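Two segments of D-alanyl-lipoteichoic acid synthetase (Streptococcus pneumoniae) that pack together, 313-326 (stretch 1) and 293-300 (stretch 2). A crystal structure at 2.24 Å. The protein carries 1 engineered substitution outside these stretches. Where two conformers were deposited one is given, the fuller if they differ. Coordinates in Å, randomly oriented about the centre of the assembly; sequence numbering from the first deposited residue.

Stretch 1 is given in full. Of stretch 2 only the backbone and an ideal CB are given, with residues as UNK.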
ATOM      1  N   MET C 313      28.847  29.905  38.956  1.00 53.01           N
ATOM      2  CA  MET C 313      27.983  29.566  37.823  1.00 47.43           C
ATOM      3  C   MET C 313      27.871  28.051  37.700  1.00 46.30           C
ATOM      4  O   MET C 313      26.769  27.524  37.564  1.00 44.84           O
ATOM      5  CB  MET C 313      28.530  30.176  36.520  1.00 46.84           C
ATOM      6  CG  MET C 313      27.794  29.779  35.213  1.00 43.48           C
ATOM      7  SD  MET C 313      28.278  28.203  34.439  1.00 30.03           S
ATOM      8  CE  MET C 313      30.049  28.400  34.279  1.00 27.06           C
ATOM      9  N   TYR C 314      29.016  27.370  37.755  1.00 41.50           N
ATOM     10  CA  TYR C 314      29.092  25.921  37.550  1.00 42.28           C
ATOM     11  C   TYR C 314      28.251  25.098  38.530  1.00 45.37           C
ATOM     12  O   TYR C 314      27.672  24.083  38.147  1.00 44.44           O
ATOM     13  CB  TYR C 314      30.548  25.442  37.572  1.00 40.25           C
ATOM     14  CG  TYR C 314      30.743  24.072  36.956  1.00 43.19           C
ATOM     15  CD1 TYR C 314      30.869  22.936  37.757  1.00 41.49           C
ATOM     16  CD2 TYR C 314      30.789  23.908  35.572  1.00 42.54           C
ATOM     17  CE1 TYR C 314      31.040  21.675  37.196  1.00 39.88           C
ATOM     18  CE2 TYR C 314      30.960  22.648  35.001  1.00 47.94           C
ATOM     19  CZ  TYR C 314      31.090  21.536  35.820  1.00 45.88           C
ATOM     20  OH  TYR C 314      31.258  20.285  35.272  1.00 45.84           O
ATOM     21  N   GLN C 315      28.186  25.532  39.787  1.00 45.20           N
ATOM     22  CA  GLN C 315      27.360  24.850  40.781  1.00 42.95           C
ATOM     23  C   GLN C 315      25.896  25.270  40.676  1.00 40.17           C
ATOM     24  O   GLN C 315      25.007  24.527  41.087  1.00 39.82           O
ATOM     25  CB  GLN C 315      27.892  25.070  42.200  1.00 48.74           C
ATOM     26  CG  GLN C 315      29.329  24.577  42.433  1.00 56.91           C
ATOM     27  CD  GLN C 315      29.526  23.082  42.177  1.00 61.18           C
ATOM     28  OE1 GLN C 315      28.654  22.259  42.472  1.00 58.62           O
ATOM     29  NE2 GLN C 315      30.692  22.728  41.637  1.00 55.24           N
ATOM     30  N   GLN C 316      25.658  26.454  40.118  1.00 39.20           N
ATOM     31  CA  GLN C 316      24.303  26.956  39.894  1.00 44.71           C
ATOM     32  C   GLN C 316      23.601  26.218  38.749  1.00 41.05           C
ATOM     33  O   GLN C 316      22.372  26.098  38.749  1.00 44.93           O
ATOM     34  CB  GLN C 316      24.333  28.461  39.626  1.00 47.01           C
ATOM     35  CG  GLN C 316      23.047  29.200  39.948  1.00 53.49           C
ATOM     36  CD  GLN C 316      23.116  30.675  39.596  1.00 54.96           C
ATOM     37  OE1 GLN C 316      22.112  31.275  39.201  1.00 65.99           O
ATOM     38  NE2 GLN C 316      24.303  31.268  39.733  1.00 50.18           N
ATOM     39  N   THR C 317      24.382  25.733  37.777  1.00 42.01           N
ATOM     40  CA  THR C 317      23.867  24.928  36.664  0.50 38.78           C
ATOM     41  C   THR C 317      23.635  23.481  37.084  1.00 37.09           C
ATOM     42  O   THR C 317      22.705  22.830  36.612  1.00 33.89           O
ATOM     43  CB  THR C 317      24.831  24.934  35.466  0.50 39.60           C
ATOM     44  OG1 THR C 317      26.056  24.287  35.831  0.50 41.58           O
ATOM     45  CG2 THR C 317      25.130  26.343  35.049  0.50 29.20           C
ATOM     46  N   VAL C 318      24.508  22.987  37.965  1.00 36.15           N
ATOM     47  CA  VAL C 318      24.357  21.651  38.561  1.00 34.04           C
ATOM     48  C   VAL C 318      23.073  21.601  39.399  1.00 34.83           C
ATOM     49  O   VAL C 318      22.318  20.633  39.326  1.00 35.08           O
ATOM     50  CB  VAL C 318      25.597  21.242  39.406  1.00 35.90           C
ATOM     51  CG1 VAL C 318      25.307  20.017  40.274  1.00 32.65           C
ATOM     52  CG2 VAL C 318      26.787  20.961  38.498  1.00 35.11           C
ATOM     53  N   GLN C 319      22.821  22.666  40.160  1.00 38.77           N
ATOM     54  CA  GLN C 319      21.573  22.832  40.908  1.00 39.68           C
ATOM     55  C   GLN C 319      20.351  22.855  39.989  1.00 38.20           C
ATOM     56  O   GLN C 319      19.288  22.350  40.355  1.00 43.04           O
ATOM     57  CB  GLN C 319      21.618  24.112  41.748  1.00 38.90           C
ATOM     58  CG  GLN C 319      22.416  24.001  43.043  1.00 48.62           C
ATOM     59  CD  GLN C 319      22.801  25.360  43.616  1.00 54.44           C
ATOM     60  OE1 GLN C 319      21.948  26.226  43.825  1.00 62.94           O
ATOM     61  NE2 GLN C 319      24.093  25.550  43.876  1.00 56.34           N
ATOM     62  N   LYS C 320      20.511  23.434  38.799  1.00 39.32           N
ATOM     63  CA  LYS C 320      19.439  23.486  37.802  1.00 37.78           C
ATOM     64  C   LYS C 320      19.181  22.107  37.190  1.00 39.02           C
ATOM     65  O   LYS C 320      18.025  21.744  36.920  1.00 31.38           O
ATOM     66  CB  LYS C 320      19.762  24.509  36.707  1.00 39.54           C
ATOM     67  CG  LYS C 320      18.546  24.937  35.911  1.00 37.22           C
ATOM     68  CD  LYS C 320      18.875  25.908  34.802  1.00 35.81           C
ATOM     69  CE  LYS C 320      17.761  25.888  33.768  1.00 30.52           C
ATOM     70  NZ  LYS C 320      17.855  26.987  32.777  1.00 37.77           N
ATOM     71  N   ILE C 321      20.267  21.354  36.991  1.00 28.43           N
ATOM     72  CA  ILE C 321      20.216  19.980  36.492  1.00 30.23           C
ATOM     73  C   ILE C 321      19.555  19.056  37.516  1.00 33.29           C
ATOM     74  O   ILE C 321      18.590  18.358  37.193  1.00 34.64           O
ATOM     75  CB  ILE C 321      21.640  19.465  36.088  1.00 27.71           C
ATOM     76  CG1 ILE C 321      22.080  20.116  34.772  1.00 23.87           C
ATOM     77  CG2 ILE C 321      21.664  17.939  35.929  1.00 21.37           C
ATOM     78  CD1 ILE C 321      23.572  20.066  34.500  1.00 24.44           C
ATOM     79  N   ARG C 322      20.066  19.090  38.750  1.00 35.17           N
ATOM     80  CA  ARG C 322      19.567  18.268  39.851  1.00 27.27           C
ATOM     81  C   ARG C 322      18.086  18.493  40.137  1.00 28.43           C
ATOM     82  O   ARG C 322      17.378  17.549  40.462  1.00 36.83           O
ATOM     83  CB  ARG C 322      20.388  18.505  41.118  1.00 29.89           C
ATOM     84  CG  ARG C 322      21.773  17.846  41.130  1.00 26.62           C
ATOM     85  CD  ARG C 322      22.395  17.945  42.517  1.00 36.20           C
ATOM     86  NE  ARG C 322      21.713  17.072  43.472  1.00 41.24           N
ATOM     87  CZ  ARG C 322      22.293  16.080  44.143  1.00 39.79           C
ATOM     88  NH1 ARG C 322      23.586  15.835  44.000  1.00 31.59           N
ATOM     89  NH2 ARG C 322      21.580  15.339  44.976  1.00 49.30           N
ATOM     90  N   TYR C 323      17.620  19.733  39.998  1.00 31.28           N
ATOM     91  CA  TYR C 323      16.204  20.035  40.192  1.00 38.26           C
ATOM     92  C   TYR C 323      15.317  19.349  39.156  1.00 38.41           C
ATOM     93  O   TYR C 323      14.278  18.798  39.506  1.00 41.48           O
ATOM     94  CB  TYR C 323      15.938  21.541  40.205  1.00 40.47           C
ATOM     95  CG  TYR C 323      14.475  21.876  40.415  1.00 47.19           C
ATOM     96  CD1 TYR C 323      13.880  21.730  41.672  1.00 44.48           C
ATOM     97  CD2 TYR C 323      13.680  22.322  39.357  1.00 44.60           C
ATOM     98  CE1 TYR C 323      12.537  22.023  41.870  1.00 45.00           C
ATOM     99  CE2 TYR C 323      12.333  22.619  39.544  1.00 50.04           C
ATOM    100  CZ  TYR C 323      11.770  22.469  40.803  1.00 49.04           C
ATOM    101  OH  TYR C 323      10.442  22.760  40.993  1.00 48.78           O
ATOM    102  N   GLN C 324      15.740  19.381  37.893  1.00 43.09           N
ATOM    103  CA  GLN C 324      15.014  18.727  36.801  1.00 39.47           C
ATOM    104  C   GLN C 324      14.898  17.220  37.028  1.00 36.20           C
ATOM    105  O   GLN C 324      13.845  16.627  36.792  1.00 39.88           O
ATOM    106  CB  GLN C 324      15.694  19.011  35.459  1.00 40.23           C
ATOM    107  CG  GLN C 324      14.844  18.634  34.245  1.00 42.43           C
ATOM    108  CD  GLN C 324      15.429  19.110  32.926  1.00 40.14           C
ATOM    109  OE1 GLN C 324      16.494  19.733  32.883  1.00 34.18           O
ATOM    110  NE2 GLN C 324      14.727  18.819  31.839  1.00 28.98           N
ATOM    111  N   LEU C 325      15.983  16.617  37.505  1.00 29.48           N
ATOM    112  CA  LEU C 325      16.002  15.197  37.828  1.00 33.22           C
ATOM    113  C   LEU C 325      15.147  14.889  39.057  1.00 35.08           C
ATOM    114  O   LEU C 325      14.182  14.128  38.968  1.00 42.57           O
ATOM    115  CB  LEU C 325      17.438  14.710  38.051  1.00 27.07           C
ATOM    116  CG  LEU C 325      18.509  14.960  36.985  1.00 34.99           C
ATOM    117  CD1 LEU C 325      19.845  14.384  37.436  1.00 30.69           C
ATOM    118  CD2 LEU C 325      18.104  14.377  35.641  1.00 32.07           C
ATOM    119  N   GLU C 326      15.492  15.512  40.186  1.00 35.79           N
ATOM    120  CA  GLU C 326      14.911  15.171  41.490  1.00 36.71           C
ATOM    121  C   GLU C 326      13.449  15.555  41.685  1.00 36.29           C
ATOM    122  O   GLU C 326      12.722  14.843  42.378  1.00 41.07           O
ATOM    123  CB  GLU C 326      15.767  15.720  42.632  1.00 35.45           C
ATOM    124  CG  GLU C 326      17.017  14.899  42.872  1.00 46.55           C
ATOM    125  CD  GLU C 326      17.970  15.525  43.868  1.00 53.90           C
ATOM    126  OE1 GLU C 326      18.375  16.691  43.671  1.00 52.84           O
ATOM    127  OE2 GLU C 326      18.329  14.835  44.845  1.00 60.02           O
ATOM    128  N   UNK C 293      21.364   5.760  36.971  1.00 34.90           N
ATOM    129  CA  UNK C 293      22.228   6.554  37.836  1.00 32.14           C
ATOM    130  C   UNK C 293      22.901   7.637  36.993  1.00 30.07           C
ATOM    131  O   UNK C 293      23.548   7.344  35.990  1.00 27.49           O
ATOM    132  CB  UNK C 293      23.268   5.675  38.534  1.00 32.14           C
ATOM    133  N   UNK C 294      22.704   8.891  37.386  1.00 32.36           N
ATOM    134  CA  UNK C 294      23.287  10.029  36.676  1.00 27.63           C
ATOM    135  C   UNK C 294      24.647  10.432  37.237  1.00 34.54           C
ATOM    136  O   UNK C 294      24.865  10.417  38.452  1.00 30.26           O
ATOM    137  CB  UNK C 294      22.333  11.224  36.735  1.00 27.63           C
ATOM    138  N   UNK C 295      25.561  10.781  36.337  1.00 34.45           N
ATOM    139  CA  UNK C 295      26.908  11.190  36.716  1.00 33.76           C
ATOM    140  C   UNK C 295      27.106  12.647  36.318  1.00 35.31           C
ATOM    141  O   UNK C 295      26.912  13.012  35.157  1.00 34.95           O
ATOM    142  CB  UNK C 295      27.963  10.295  36.062  1.00 33.76           C
ATOM    143  N   UNK C 296      27.469  13.481  37.287  1.00 36.59           N
ATOM    144  CA  UNK C 296      27.751  14.884  37.011  1.00 32.59           C
ATOM    145  C   UNK C 296      29.237  15.148  37.252  1.00 33.94           C
ATOM    146  O   UNK C 296      29.659  15.268  38.398  1.00 34.11           O
ATOM    147  CB  UNK C 296      26.885  15.799  37.879  1.00 32.59           C
ATOM    148  N   UNK C 297      30.037  15.216  36.167  1.00 37.64           N
ATOM    149  CA  UNK C 297      31.487  15.412  36.238  1.00 38.17           C
ATOM    150  C   UNK C 297      31.882  16.846  36.598  1.00 42.16           C
ATOM    151  O   UNK C 297      31.106  17.780  36.355  1.00 39.83           O
ATOM    152  CB  UNK C 297      32.123  15.031  34.900  1.00 38.17           C
ATOM    153  N   UNK C 298      33.076  17.025  37.194  1.00 41.85           N
ATOM    154  CA  UNK C 298      33.609  18.368  37.347  1.00 44.75           C
ATOM    155  C   UNK C 298      34.455  18.810  36.150  1.00 48.66           C
ATOM    156  O   UNK C 298      34.763  18.008  35.261  1.00 46.66           O
ATOM    157  CB  UNK C 298      34.444  18.446  38.627  1.00 44.75           C
ATOM    158  N   UNK C 299      34.813  20.090  36.134  1.00 49.66           N
ATOM    159  CA  UNK C 299      35.855  20.593  35.252  1.00 51.62           C
ATOM    160  C   UNK C 299      37.124  20.666  36.109  1.00 49.95           C
ATOM    161  O   UNK C 299      37.035  20.848  37.325  1.00 51.22           O
ATOM    162  CB  UNK C 299      35.489  21.948  34.644  1.00 51.62           C
ATOM    163  N   UNK C 300      38.282  20.452  35.486  1.00 50.93           N
ATOM    164  CA  UNK C 300      39.588  20.671  36.112  1.00 50.93           C
ATOM    165  C   UNK C 300      39.643  22.076  36.733  1.00 52.12           C
ATOM    166  O   UNK C 300      39.464  23.074  36.029  1.00 54.40           O
ATOM    167  CB  UNK C 300      40.712  20.492  35.089  1.00 50.93           C
TER

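Stretch 1 is helical throughout, and strand 293-296 runs antiparallel to it (172° between directions, axes 11.0 Å apart at closest approach). The direction of each CA-to-CB bond is the first evidence at every position.

At 293 the ideal CB has no atom of the helix within 5.5 Å, and phi/psi of -107/123 is ordinary for a strand. The helix sets no preference; a beta-branched residue would suit the backbone. It is Ile293, out of reach.

At 294 CA-to-CB points toward the helix, and the ideal CB lies 4.1 Å from Leu325 CD1. Leu325 offers an apolar surface with no polar partner, so a large apolar side chain, aliphatic or aromatic, would fit. The residue is Phe294, chi1 -59° (m). Its CD2 lies 3.8 Å from Leu325 CD1, while Leu325 CD2 sits over one ring face, 4.1 Å from the centroid and 10° off the normal: a CH-pi contact.

Position 295 follows the strand alternation and again finds no helix atom within 5.5 Å of its ideal CB. Many residues would do; the deposited one is Ile295.

Position 296 points toward the helix, but its ideal CB is 5.1 Å from the closest helix atom, Val318 CG1. This gap, lined by Val318, Ile321 and the aliphatic part of Arg322, calls for a branched or extended apolar chain such as Ile, Leu or Met. Ile296 fills it: CG2 lies 3.8 Å from Val318 CG2, and CD1 lies 4.2 Å from Val318 CG1, 4.1 Å from Ile321 CG2 and 4.0 Å from Arg322 CG. It is the residue of stretch 2 most covered by the helix.

At 297 CA-to-CB points sideways, and the backbone supplies the main contact: the hydroxyl of Tyr314 donates a hydrogen bond to the carbonyl, OH to O of 297 being 2.7 Å. Several side chains could sit here, and phi of -74° admits proline. The deposited residue is Pro297; any residue here could offer that carbonyl, so the bond does not select the side chain.

At 298 CA-to-CB points away, although the ideal CB is 4.9 Å from Tyr314 CE1. Phi of -89° does not exclude proline among other residues. Pro298 makes slight contact, its backbone C 3.6 Å from Tyr314 OH.

Position 299 turns toward the helix, its ideal CB 4.6 Å from Tyr314 CZ. A compact apolar side chain would suit the ring. Val299, chi1 171° (t), places CG2 3.7 Å from Tyr314 CE2.

At 300 stretch 1 is out of reach and leaves the choice open, polar or apolar. Asn300 is an N-cap, its side chain capping a backbone N just past the stretch.

Stretch 2 293-300: IFIIPPVN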
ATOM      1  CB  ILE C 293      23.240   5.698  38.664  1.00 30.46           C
ATOM      2  CG1 ILE C 293      24.029   6.588  39.635  1.00 33.94           C
ATOM      3  CG2 ILE C 293      24.160   4.861  37.767  1.00 24.17           C
ATOM      4  CD1 ILE C 293      24.598   5.851  40.844  1.00 26.99           C
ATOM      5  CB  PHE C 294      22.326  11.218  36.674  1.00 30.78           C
ATOM      6  CG  PHE C 294      21.004  10.916  36.025  1.00 31.82           C
ATOM      7  CD1 PHE C 294      20.880  10.911  34.637  1.00 30.00           C
ATOM      8  CD2 PHE C 294      19.891  10.605  36.798  1.00 35.03           C
ATOM      9  CE1 PHE C 294      19.668  10.628  34.028  1.00 19.02           C
ATOM     10  CE2 PHE C 294      18.670  10.314  36.198  1.00 34.04           C
ATOM     11  CZ  PHE C 294      18.559  10.327  34.812  1.00 27.11           C
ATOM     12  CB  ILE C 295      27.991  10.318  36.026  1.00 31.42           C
ATOM     13  CG1 ILE C 295      27.618   8.823  36.039  1.00 34.94           C
ATOM     14  CG2 ILE C 295      29.385  10.601  36.603  1.00 32.45           C
ATOM     15  CD1 ILE C 295      27.537   8.161  37.413  1.00 32.35           C
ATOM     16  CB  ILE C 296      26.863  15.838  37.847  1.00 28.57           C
ATOM     17  CG1 ILE C 296      25.385  15.453  37.718  1.00 27.90           C
ATOM     18  CG2 ILE C 296      27.074  17.285  37.406  1.00 34.10           C
ATOM     19  CD1 ILE C 296      24.425  16.366  38.466  1.00 36.89           C
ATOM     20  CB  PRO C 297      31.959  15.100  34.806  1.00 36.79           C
ATOM     21  CG  PRO C 297      30.782  14.508  34.106  1.00 42.79           C
ATOM     22  CD  PRO C 297      29.591  15.097  34.771  1.00 41.10           C
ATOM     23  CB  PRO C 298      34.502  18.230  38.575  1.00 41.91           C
ATOM     24  CG  PRO C 298      35.046  16.848  38.470  1.00 38.75           C
ATOM     25  CD  PRO C 298      33.967  16.017  37.806  1.00 42.40           C
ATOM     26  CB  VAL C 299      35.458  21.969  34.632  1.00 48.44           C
ATOM     27  CG1 VAL C 299      36.611  22.617  33.876  1.00 51.99           C
ATOM     28  CG2 VAL C 299      34.277  21.801  33.693  1.00 55.10           C
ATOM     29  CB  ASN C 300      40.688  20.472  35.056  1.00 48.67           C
ATOM     30  CG  ASN C 300      42.089  20.376  35.649  1.00 43.14           C
ATOM     31  OD1 ASN C 300      42.564  21.288  36.322  1.00 45.06           O
ATOM     32  ND2 ASN C 300      42.772  19.275  35.358  1.00 42.66           N
TER
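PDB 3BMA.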